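Local coordinates for four helix bundle protein (Bacteroides thetaiotaomicron VPI-5482, PDB 2RLD) that is of unknown function but binds calcium and belongs to the 23S rRNA-intervening sequence protein family, folding as a four-helix bundle that packs against further copies of itself, at residues E17-I22 with S45-G50; Q33-M38 with T89-R94; A51-A56 with N70-E75. One frame throughout, in Å; residues are numbered along the deposited sequence.

Contact 1. Residues E17-I22 with S45-G50. With EDO (1,2-ethanediol), chain S.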
loop_
_atom_site.group_PDB
_atom_site.type_symbol
_atom_site.label_atom_id
_atom_site.label_comp_id
_atom_site.label_asym_id
_atom_site.label_seq_id
_atom_site.Cartn_x
_atom_site.Cartn_y
_atom_site.Cartn_z
ATOM N N GLU C 17 12.266 -18.960 12.026
ATOM C CA GLU C 17 11.649 -19.101 13.333
ATOM C C GLU C 17 11.010 -17.779 13.760
ATOM O O GLU C 17 9.896 -17.745 14.296
ATOM C CB GLU C 17 12.664 -19.581 14.370
ATOM C CG GLU C 17 13.160 -21.020 14.144
ATOM C CD GLU C 17 12.051 -22.063 14.074
ATOM O OE1 GLU C 17 11.083 -22.018 14.869
ATOM O OE2 GLU C 17 12.150 -22.940 13.204
ATOM N N PHE C 18 11.703 -16.679 13.489
ATOM C CA PHE C 18 11.189 -15.362 13.880
ATOM C C PHE C 18 9.922 -14.992 13.107
ATOM O O PHE C 18 8.971 -14.468 13.689
ATOM C CB PHE C 18 12.246 -14.283 13.668
ATOM C CG PHE C 18 11.853 -12.936 14.225
ATOM C CD1 PHE C 18 11.819 -12.725 15.595
ATOM C CD2 PHE C 18 11.521 -11.895 13.378
ATOM C CE1 PHE C 18 11.486 -11.500 16.119
ATOM C CE2 PHE C 18 11.178 -10.639 13.906
ATOM C CZ PHE C 18 11.170 -10.445 15.268
ATOM N N ALA C 19 9.908 -15.256 11.798
ATOM C CA ALA C 19 8.737 -15.023 10.967
ATOM C C ALA C 19 7.521 -15.718 11.596
ATOM O O ALA C 19 6.422 -15.154 11.671
ATOM C CB ALA C 19 8.999 -15.535 9.509
ATOM N N VAL C 20 7.719 -16.937 12.088
ATOM C CA VAL C 20 6.616 -17.690 12.675
ATOM C C VAL C 20 6.118 -16.978 13.980
ATOM O O VAL C 20 4.910 -16.831 14.222
ATOM C CB VAL C 20 7.033 -19.132 12.984
ATOM C CG1 VAL C 20 5.967 -19.814 13.862
ATOM C CG2 VAL C 20 7.307 -19.957 11.657
ATOM N N ARG C 21 7.047 -16.525 14.794
ATOM C CA ARG C 21 6.691 -15.783 15.987
ATOM C C ARG C 21 5.931 -14.504 15.604
ATOM O O ARG C 21 4.960 -14.130 16.270
ATOM C CB ARG C 21 7.933 -15.428 16.789
ATOM C CG ARG C 21 8.665 -16.651 17.357
ATOM C CD ARG C 21 9.426 -16.265 18.637
ATOM N NE ARG C 21 8.535 -15.989 19.762
ATOM C CZ ARG C 21 8.929 -15.424 20.905
ATOM N NH1 ARG C 21 10.197 -15.054 21.072
ATOM N NH2 ARG C 21 8.050 -15.194 21.868
ATOM N N ILE C 22 6.366 -13.835 14.533
ATOM C CA ILE C 22 5.689 -12.637 14.064
ATOM C C ILE C 22 4.262 -12.943 13.592
ATOM O O ILE C 22 3.314 -12.170 13.859
ATOM C CB ILE C 22 6.545 -11.912 13.005
ATOM C CG1 ILE C 22 7.770 -11.285 13.680
ATOM C CG2 ILE C 22 5.682 -10.865 12.230
ATOM C CD1 ILE C 22 7.392 -10.118 14.644
ATOM N N SER C 45 7.100 -6.247 8.145
ATOM C CA SER C 45 8.512 -6.043 8.397
ATOM C C SER C 45 9.132 -7.292 9.010
ATOM O O SER C 45 10.191 -7.721 8.574
ATOM C CB SER C 45 8.773 -4.778 9.241
ATOM O OG SER C 45 8.320 -4.870 10.583
ATOM N N GLY C 46 8.425 -7.932 9.934
ATOM C CA GLY C 46 8.984 -9.056 10.690
ATOM C C GLY C 46 9.190 -10.292 9.824
ATOM O O GLY C 46 10.134 -11.048 10.026
ATOM N N THR C 47 8.290 -10.517 8.880
ATOM C CA THR C 47 8.419 -11.662 7.971
ATOM C C THR C 47 9.324 -11.367 6.785
ATOM O O THR C 47 9.896 -12.296 6.174
ATOM C CB THR C 47 7.014 -12.159 7.463
ATOM O OG1 THR C 47 6.387 -11.101 6.739
ATOM C CG2 THR C 47 6.150 -12.641 8.645
ATOM N N SER C 48 9.539 -10.081 6.494
ATOM C CA SER C 48 10.384 -9.666 5.365
ATOM C C SER C 48 11.880 -9.839 5.668
ATOM O O SER C 48 12.693 -9.900 4.745
ATOM C CB SER C 48 10.096 -8.224 4.957
ATOM O OG SER C 48 8.781 -8.081 4.412
ATOM N N ILE C 49 12.247 -9.872 6.949
ATOM C CA ILE C 49 13.644 -10.154 7.336
ATOM C C ILE C 49 14.080 -11.472 6.648
ATOM O O ILE C 49 15.023 -11.490 5.846
ATOM C CB ILE C 49 13.804 -10.270 8.874
ATOM C CG1 ILE C 49 13.302 -9.005 9.588
ATOM C CG2 ILE C 49 15.273 -10.547 9.290
ATOM C CD1 ILE C 49 13.225 -9.166 11.114
ATOM N N GLY C 50 13.337 -12.559 6.890
ATOM C CA GLY C 50 13.685 -13.880 6.302
ATOM C C GLY C 50 13.617 -13.899 4.786
ATOM O O GLY C 50 14.441 -14.549 4.127
HETATM C C1 EDO S . 8.088 -10.930 2.051
HETATM O O1 EDO S . 8.990 -9.842 2.320
HETATM C C2 EDO S . 7.561 -11.499 3.368
HETATM O O2 EDO S . 6.817 -10.504 4.103
#
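The ring of Phe-18 meets the backbone carbonyl of Gly-46 at its edge, with CD2 3.7 Å from Gly-46 O and the oxygen near the ring plane, while the Ile-49 methyl CD1 approaches obliquely, 3.8 Å from CE2. This is the close antiparallel pairing of helices 7-32 and 38-57 in a four-helix bundle, the axes of the two short segments running 8.1 Å apart at 164°. It illustrates how a glycine in a helix interface lets two backbones draw near. With no side chain on Gly-46, Ile-22 lays CG1 against Gly-46 CA at 3.9 Å and swings CG2 onto the Thr-47 methyl CG2. Phe-18 CG stands anti to the backbone N (chi1 -172°), on a CB directed toward helix 38-57. Ile-100 and Ser-104 of helix 94-116 also pack on Phe-18. Its side chain comes close to Asp-103, which binds calcium in a structure of this protein, though no ion is bound there in this chain; Arg-21 forms a salt bridge with Asp-103. The Thr-47 methyl touches Ala-19 O, and Tyr-81 and Trp-82 of the second subunit cover Ala-19 and Thr-47. No hydrogen bond joins the two segments. The hydroxyls of Thr-47 and Ser-48 bond back to Leu-43 O and Arg-44 O, and accept from an ethanediol, probably from the crystallisation liquor, whose O2 lies 2.7 Å from Thr-47 OG1 and whose O1 donates to Ser-48 OG.

Contact 2. Residues Q33-M38 with T89-R94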
loop_
_atom_site.group_PDB
_atom_site.type_symbol
_atom_site.label_atom_id
_atom_site.label_comp_id
_atom_site.label_asym_id
_atom_site.label_seq_id
_atom_site.Cartn_x
_atom_site.Cartn_y
_atom_site.Cartn_z
ATOM N N GLN C 33 -6.373 -8.381 20.722
ATOM C CA GLN C 33 -6.286 -6.954 21.023
ATOM C C GLN C 33 -7.091 -6.069 20.062
ATOM O O GLN C 33 -7.212 -4.875 20.310
ATOM C CB GLN C 33 -4.836 -6.469 21.078
ATOM C CG GLN C 33 -3.920 -7.256 21.975
ATOM C CD GLN C 33 -4.200 -7.036 23.459
ATOM O OE1 GLN C 33 -5.302 -7.280 23.927
ATOM N NE2 GLN C 33 -3.196 -6.575 24.203
ATOM N N LYS C 34 -7.662 -6.653 19.009
ATOM C CA LYS C 34 -8.427 -5.899 18.008
ATOM C C LYS C 34 -7.633 -4.709 17.451
ATOM O O LYS C 34 -8.188 -3.642 17.234
ATOM C CB LYS C 34 -9.770 -5.430 18.579
ATOM C CG LYS C 34 -10.518 -6.517 19.316
ATOM C CD LYS C 34 -10.709 -7.754 18.486
ATOM C CE LYS C 34 -11.698 -8.714 19.152
ATOM N NZ LYS C 34 -11.709 -10.015 18.440
ATOM N N GLU C 35 -6.340 -4.934 17.207
ATOM C CA GLU C 35 -5.420 -3.949 16.664
ATOM C C GLU C 35 -5.021 -4.335 15.252
ATOM O O GLU C 35 -4.443 -5.411 15.008
ATOM C CB GLU C 35 -4.199 -3.819 17.582
ATOM C CG GLU C 35 -3.433 -2.511 17.420
ATOM C CD GLU C 35 -2.745 -2.354 16.060
ATOM O OE1 GLU C 35 -2.029 -3.302 15.655
ATOM O OE2 GLU C 35 -2.928 -1.279 15.410
ATOM N N PHE C 36 -5.321 -3.443 14.313
ATOM C CA PHE C 36 -5.273 -3.767 12.896
ATOM C C PHE C 36 -4.237 -2.990 12.109
ATOM O O PHE C 36 -3.918 -3.368 10.998
ATOM C CB PHE C 36 -6.648 -3.522 12.291
ATOM C CG PHE C 36 -7.739 -4.326 12.941
ATOM C CD1 PHE C 36 -7.765 -5.692 12.792
ATOM C CD2 PHE C 36 -8.703 -3.723 13.705
ATOM C CE1 PHE C 36 -8.751 -6.446 13.389
ATOM C CE2 PHE C 36 -9.699 -4.478 14.306
ATOM C CZ PHE C 36 -9.709 -5.843 14.145
ATOM N N VAL C 37 -3.701 -1.920 12.676
ATOM C CA VAL C 37 -2.829 -1.009 11.923
ATOM C C VAL C 37 -1.350 -1.349 12.173
ATOM O O VAL C 37 -0.620 -1.707 11.242
ATOM C CB VAL C 37 -3.146 0.485 12.291
ATOM C CG1 VAL C 37 -2.102 1.446 11.692
ATOM C CG2 VAL C 37 -4.523 0.869 11.786
HETATM N N MSE C 38 -0.916 -1.285 13.431
HETATM C CA MSE C 38 0.448 -1.613 13.753
HETATM C C MSE C 38 0.753 -3.086 13.462
HETATM O O MSE C 38 1.838 -3.437 12.973
HETATM C CB MSE C 38 0.767 -1.192 15.196
HETATM C CG MSE C 38 0.486 0.260 15.420
HETATM SE SE MSE C 38 0.983 0.778 17.223
HETATM C CE MSE C 38 -0.600 -0.009 18.204
ATOM N N THR C 89 2.608 1.392 24.194
ATOM C CA THR C 89 1.160 1.609 24.177
ATOM C C THR C 89 0.345 0.426 24.754
ATOM O O THR C 89 -0.864 0.400 24.609
ATOM C CB THR C 89 0.689 1.928 22.753
ATOM O OG1 THR C 89 1.085 0.879 21.857
ATOM C CG2 THR C 89 1.287 3.255 22.286
ATOM N N GLU C 90 1.008 -0.510 25.427
ATOM C CA GLU C 90 0.366 -1.551 26.225
ATOM C C GLU C 90 -0.414 -2.589 25.407
ATOM O O GLU C 90 -1.282 -3.295 25.945
ATOM C CB GLU C 90 -0.478 -0.937 27.343
ATOM C CG GLU C 90 0.364 -0.007 28.274
ATOM C CD GLU C 90 -0.459 0.731 29.318
ATOM O OE1 GLU C 90 -1.602 0.329 29.589
ATOM O OE2 GLU C 90 0.058 1.712 29.865
ATOM N N TYR C 91 -0.070 -2.703 24.128
ATOM C CA TYR C 91 -0.606 -3.781 23.285
ATOM C C TYR C 91 0.042 -5.134 23.542
ATOM O O TYR C 91 -0.568 -6.162 23.294
ATOM C CB TYR C 91 -0.557 -3.410 21.799
ATOM C CG TYR C 91 -1.694 -2.495 21.450
ATOM C CD1 TYR C 91 -2.959 -3.012 21.157
ATOM C CD2 TYR C 91 -1.523 -1.122 21.435
ATOM C CE1 TYR C 91 -4.040 -2.158 20.867
ATOM C CE2 TYR C 91 -2.596 -0.251 21.166
ATOM C CZ TYR C 91 -3.843 -0.782 20.866
ATOM O OH TYR C 91 -4.880 0.080 20.548
ATOM N N ILE C 92 1.273 -5.134 24.037
ATOM C CA ILE C 92 1.946 -6.368 24.451
ATOM C C ILE C 92 2.546 -6.161 25.840
ATOM O O ILE C 92 2.830 -5.010 26.259
ATOM C CB ILE C 92 3.059 -6.794 23.472
ATOM C CG1 ILE C 92 4.125 -5.688 23.321
ATOM C CG2 ILE C 92 2.444 -7.254 22.108
ATOM C CD1 ILE C 92 5.305 -6.126 22.479
ATOM N N THR C 93 2.712 -7.271 26.578
ATOM C CA THR C 93 3.288 -7.231 27.915
ATOM C C THR C 93 4.796 -7.071 27.827
ATOM O O THR C 93 5.380 -7.284 26.769
ATOM C CB THR C 93 2.988 -8.550 28.691
ATOM O OG1 THR C 93 3.635 -9.651 28.033
ATOM C CG2 THR C 93 1.492 -8.828 28.740
ATOM N N ARG C 94 5.437 -6.740 28.945
ATOM C CA ARG C 94 6.896 -6.630 28.962
ATOM C C ARG C 94 7.524 -7.980 28.636
ATOM O O ARG C 94 8.541 -8.048 27.955
ATOM C CB ARG C 94 7.384 -6.102 30.322
ATOM C CG ARG C 94 8.901 -6.151 30.541
ATOM C CD ARG C 94 9.706 -5.314 29.559
ATOM N NE ARG C 94 9.467 -3.875 29.673
ATOM C CZ ARG C 94 10.215 -2.937 29.090
ATOM N NH1 ARG C 94 11.271 -3.264 28.351
ATOM N NH2 ARG C 94 9.914 -1.656 29.254
HETATM O O HOH W 1 -6.864 -0.910 18.793
#
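Tyr-91 is gripped by three side chains of the 33-38 loop, two bent at chi2 and one at chi3. Glu-35 places CG anti to its backbone N (chi1 -159°), crosses the tyrosine at about a right angle and sets CG over one ring face, 3.9 Å from the ring centroid, as a CH-pi contact displaced toward CE1. Selenomethionine Met-38 is extended until chi3 turns (-77°), bringing CE to 3.5 Å from Tyr-91 CD2. Gln-33 holds CB at the ring edge and returns its amide to the backbone: NE2 donates to Tyr-91 O at 2.8 Å in a nearly straight bond (170°), from above the carbonyl plane. A water hydrogen-bonded to Tyr-91 OH makes a weak link to Lys-34 O. The contact joins two interhelical loops at one end of the bundle, and Lys-27 of the third subunit packs on Tyr-91. Glu-35 OE2 accepts from Val-37 N (2.9 Å) and Met-38 N (2.8 Å), the latter on its syn lone pair, capping the start of helix 38-57. With OE2 gripped by two N-H groups at a helix start, the buried carboxylate would tend to stay ionised, so Glu-35 combines an apolar stem with a carboxylate cap.

Contact 3. Residues A51-A56 with N70-E75; sequences ANIREA and NIALKE
Asn-52, Ala-72 and Ile-71 carry this contact, in which helices 38-57 and 62-88 of the four-helix bundle run side by side in opposite directions, the axes of the short segments 8.4 Å apart at 173°. Ala-72 is small enough for two residues of the facing helix to reach its CB. That atom lies 4.0 Å from Asn-52 CB and 3.8 Å from Ile-53 CG1, touched by two consecutive residues; Leu-111 of helix 94-116 also packs on both Ala-72 and Ile-53, so this pair borders the bundle interior. Asn-52 contributes the largest buried area. Its CG stands anti to the carbonyl carbon (chi1 -80°), which brings that atom up to Ile-71, and the Asn-52 side chain crosses that of Ile-71 at about a right angle. The methyl CG2 of Ile-71 lies about 3.0 Å above the amide plane, 3.3 Å from Asn-52 OD1 and 3.6 Å from Asn-52 ND2, a contact of a methyl with a polar group rather than a hydrogen bond. The torsion of Ile-71 explains this reach, because CG2 sits anti to its own backbone N and CG1 beside it. No direct hydrogen bond joins the two segments. Outward-facing residues meet other subunits: Arg-54 makes salt bridges to Glu-84 and Glu-80 of the second subunit, and Lys-74 pairs with Glu-55 of the third. The polar end of Asn-52 is held within its own helix, ND2 donating to Ser-48 O one turn back. That same ND2 also gives a hydrogen bond to a water at 2.8 Å, and the water in turn donates to Glu-75 OE2, likewise at 2.8 Å.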
loop_
_atom_site.group_PDB
_atom_site.type_symbol
_atom_site.label_atom_id
_atom_site.label_comp_id
_atom_site.label_asym_id
_atom_site.label_seq_id
_atom_site.Cartn_x
_atom_site.Cartn_y
_atom_site.Cartn_z
ATOM N N ALA C 51 12.634 -13.198 4.226
ATOM C CA ALA C 51 12.465 -13.160 2.787
ATOM C C ALA C 51 13.705 -12.529 2.093
ATOM O O ALA C 51 14.159 -12.998 1.055
ATOM C CB ALA C 51 11.184 -12.409 2.413
ATOM N N ASN C 52 14.241 -11.474 2.665
ATOM C CA ASN C 52 15.424 -10.858 2.099
ATOM C C ASN C 52 16.665 -11.687 2.295
ATOM O O ASN C 52 17.549 -11.684 1.425
ATOM C CB ASN C 52 15.629 -9.459 2.675
ATOM C CG ASN C 52 14.731 -8.455 2.002
ATOM O OD1 ASN C 52 15.050 -8.002 0.893
ATOM N ND2 ASN C 52 13.605 -8.108 2.643
ATOM N N ILE C 53 16.747 -12.403 3.420
ATOM C CA ILE C 53 17.881 -13.301 3.646
ATOM C C ILE C 53 17.851 -14.380 2.570
ATOM O O ILE C 53 18.887 -14.731 2.003
ATOM C CB ILE C 53 17.873 -13.911 5.066
ATOM C CG1 ILE C 53 18.100 -12.790 6.104
ATOM C CG2 ILE C 53 18.967 -14.968 5.183
ATOM C CD1 ILE C 53 17.834 -13.161 7.579
ATOM N N ARG C 54 16.654 -14.873 2.264
ATOM C CA ARG C 54 16.474 -15.829 1.173
ATOM C C ARG C 54 16.899 -15.257 -0.186
ATOM O O ARG C 54 17.490 -15.986 -1.015
ATOM C CB ARG C 54 15.026 -16.329 1.114
ATOM C CG ARG C 54 14.833 -17.522 0.182
ATOM C CD ARG C 54 13.393 -18.012 0.136
ATOM N NE ARG C 54 13.332 -19.357 -0.400
ATOM C CZ ARG C 54 13.298 -19.676 -1.688
ATOM N NH1 ARG C 54 13.279 -18.742 -2.621
ATOM N NH2 ARG C 54 13.261 -20.953 -2.035
ATOM N N GLU C 55 16.604 -13.983 -0.445
ATOM C CA GLU C 55 17.090 -13.355 -1.682
ATOM C C GLU C 55 18.603 -13.281 -1.660
ATOM O O GLU C 55 19.247 -13.556 -2.682
ATOM C CB GLU C 55 16.520 -11.950 -1.888
ATOM C CG GLU C 55 15.091 -11.933 -2.399
ATOM C CD GLU C 55 14.649 -10.567 -2.934
ATOM O OE1 GLU C 55 15.506 -9.656 -3.084
ATOM O OE2 GLU C 55 13.432 -10.406 -3.224
ATOM N N ALA C 56 19.172 -12.904 -0.507
ATOM C CA ALA C 56 20.638 -12.812 -0.349
ATOM C C ALA C 56 21.325 -14.112 -0.742
ATOM O O ALA C 56 22.336 -14.111 -1.470
ATOM C CB ALA C 56 21.012 -12.436 1.084
ATOM N N ASN C 70 21.529 -6.155 3.942
ATOM C CA ASN C 70 21.278 -4.818 4.469
ATOM C C ASN C 70 19.800 -4.483 4.472
ATOM O O ASN C 70 19.323 -3.818 5.399
ATOM C CB ASN C 70 22.028 -3.771 3.657
ATOM C CG ASN C 70 21.980 -2.379 4.304
ATOM O OD1 ASN C 70 21.355 -1.462 3.769
ATOM N ND2 ASN C 70 22.654 -2.221 5.454
ATOM N N ILE C 71 19.070 -4.942 3.450
ATOM C CA ILE C 71 17.601 -4.804 3.464
ATOM C C ILE C 71 16.975 -5.649 4.592
ATOM O O ILE C 71 16.064 -5.178 5.285
ATOM C CB ILE C 71 16.950 -5.195 2.124
ATOM C CG1 ILE C 71 17.493 -4.343 0.973
ATOM C CG2 ILE C 71 15.408 -5.020 2.192
ATOM C CD1 ILE C 71 17.057 -4.863 -0.404
ATOM N N ALA C 72 17.494 -6.856 4.830
ATOM C CA ALA C 72 17.050 -7.669 5.993
ATOM C C ALA C 72 17.266 -6.917 7.313
ATOM O O ALA C 72 16.396 -6.886 8.189
ATOM C CB ALA C 72 17.799 -9.013 6.031
ATOM N N LEU C 73 18.433 -6.279 7.432
ATOM C CA LEU C 73 18.735 -5.497 8.623
ATOM C C LEU C 73 17.764 -4.311 8.807
ATOM O O LEU C 73 17.374 -3.965 9.930
ATOM C CB LEU C 73 20.165 -4.982 8.538
ATOM C CG LEU C 73 20.656 -4.171 9.726
ATOM C CD1 LEU C 73 20.433 -4.938 11.033
ATOM C CD2 LEU C 73 22.122 -3.816 9.503
ATOM N N LYS C 74 17.397 -3.689 7.693
ATOM C CA LYS C 74 16.442 -2.590 7.706
ATOM C C LYS C 74 15.125 -3.061 8.272
ATOM O O LYS C 74 14.483 -2.389 9.109
ATOM C CB LYS C 74 16.206 -2.094 6.291
ATOM C CG LYS C 74 15.219 -0.934 6.180
ATOM C CD LYS C 74 15.151 -0.403 4.748
ATOM C CE LYS C 74 14.397 -1.363 3.786
ATOM N NZ LYS C 74 12.919 -1.245 3.983
ATOM N N GLU C 75 14.710 -4.211 7.776
ATOM C CA GLU C 75 13.428 -4.808 8.184
ATOM C C GLU C 75 13.457 -5.207 9.670
ATOM O O GLU C 75 12.482 -5.011 10.403
ATOM C CB GLU C 75 13.090 -5.990 7.274
ATOM C CG GLU C 75 12.843 -5.635 5.798
ATOM C CD GLU C 75 11.571 -4.828 5.531
ATOM O OE1 GLU C 75 10.875 -4.395 6.472
ATOM O OE2 GLU C 75 11.251 -4.655 4.332
HETATM O O HOH W 2 11.759 -6.070 1.930
#

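Overall arrangement
The three contacts sample the bundle along its length. Contacts 1 and 3 are neighbours, their centres about 11 Å apart, and use consecutive turns of helix 38-57. They touch through Glu-75, which meets Ser-45, Ser-48 and Ile-49, and through Ala-72. Contact 2, at the loop end, is about 17 Å from contact 1 and about 25 Å from contact 3, centre to centre, with contact 3 beyond the chain's centre. Along the chain, contacts 1 and 2 alternate their segments; contact 3 follows contact 1 and nests within the loop that contact 2 closes. Helix 38-57 is thus held between helices 7-32 and 62-88 and also touches helix 94-116. Contacts 1 and 3 meet the second subunit, contacts 2 and 3 the third.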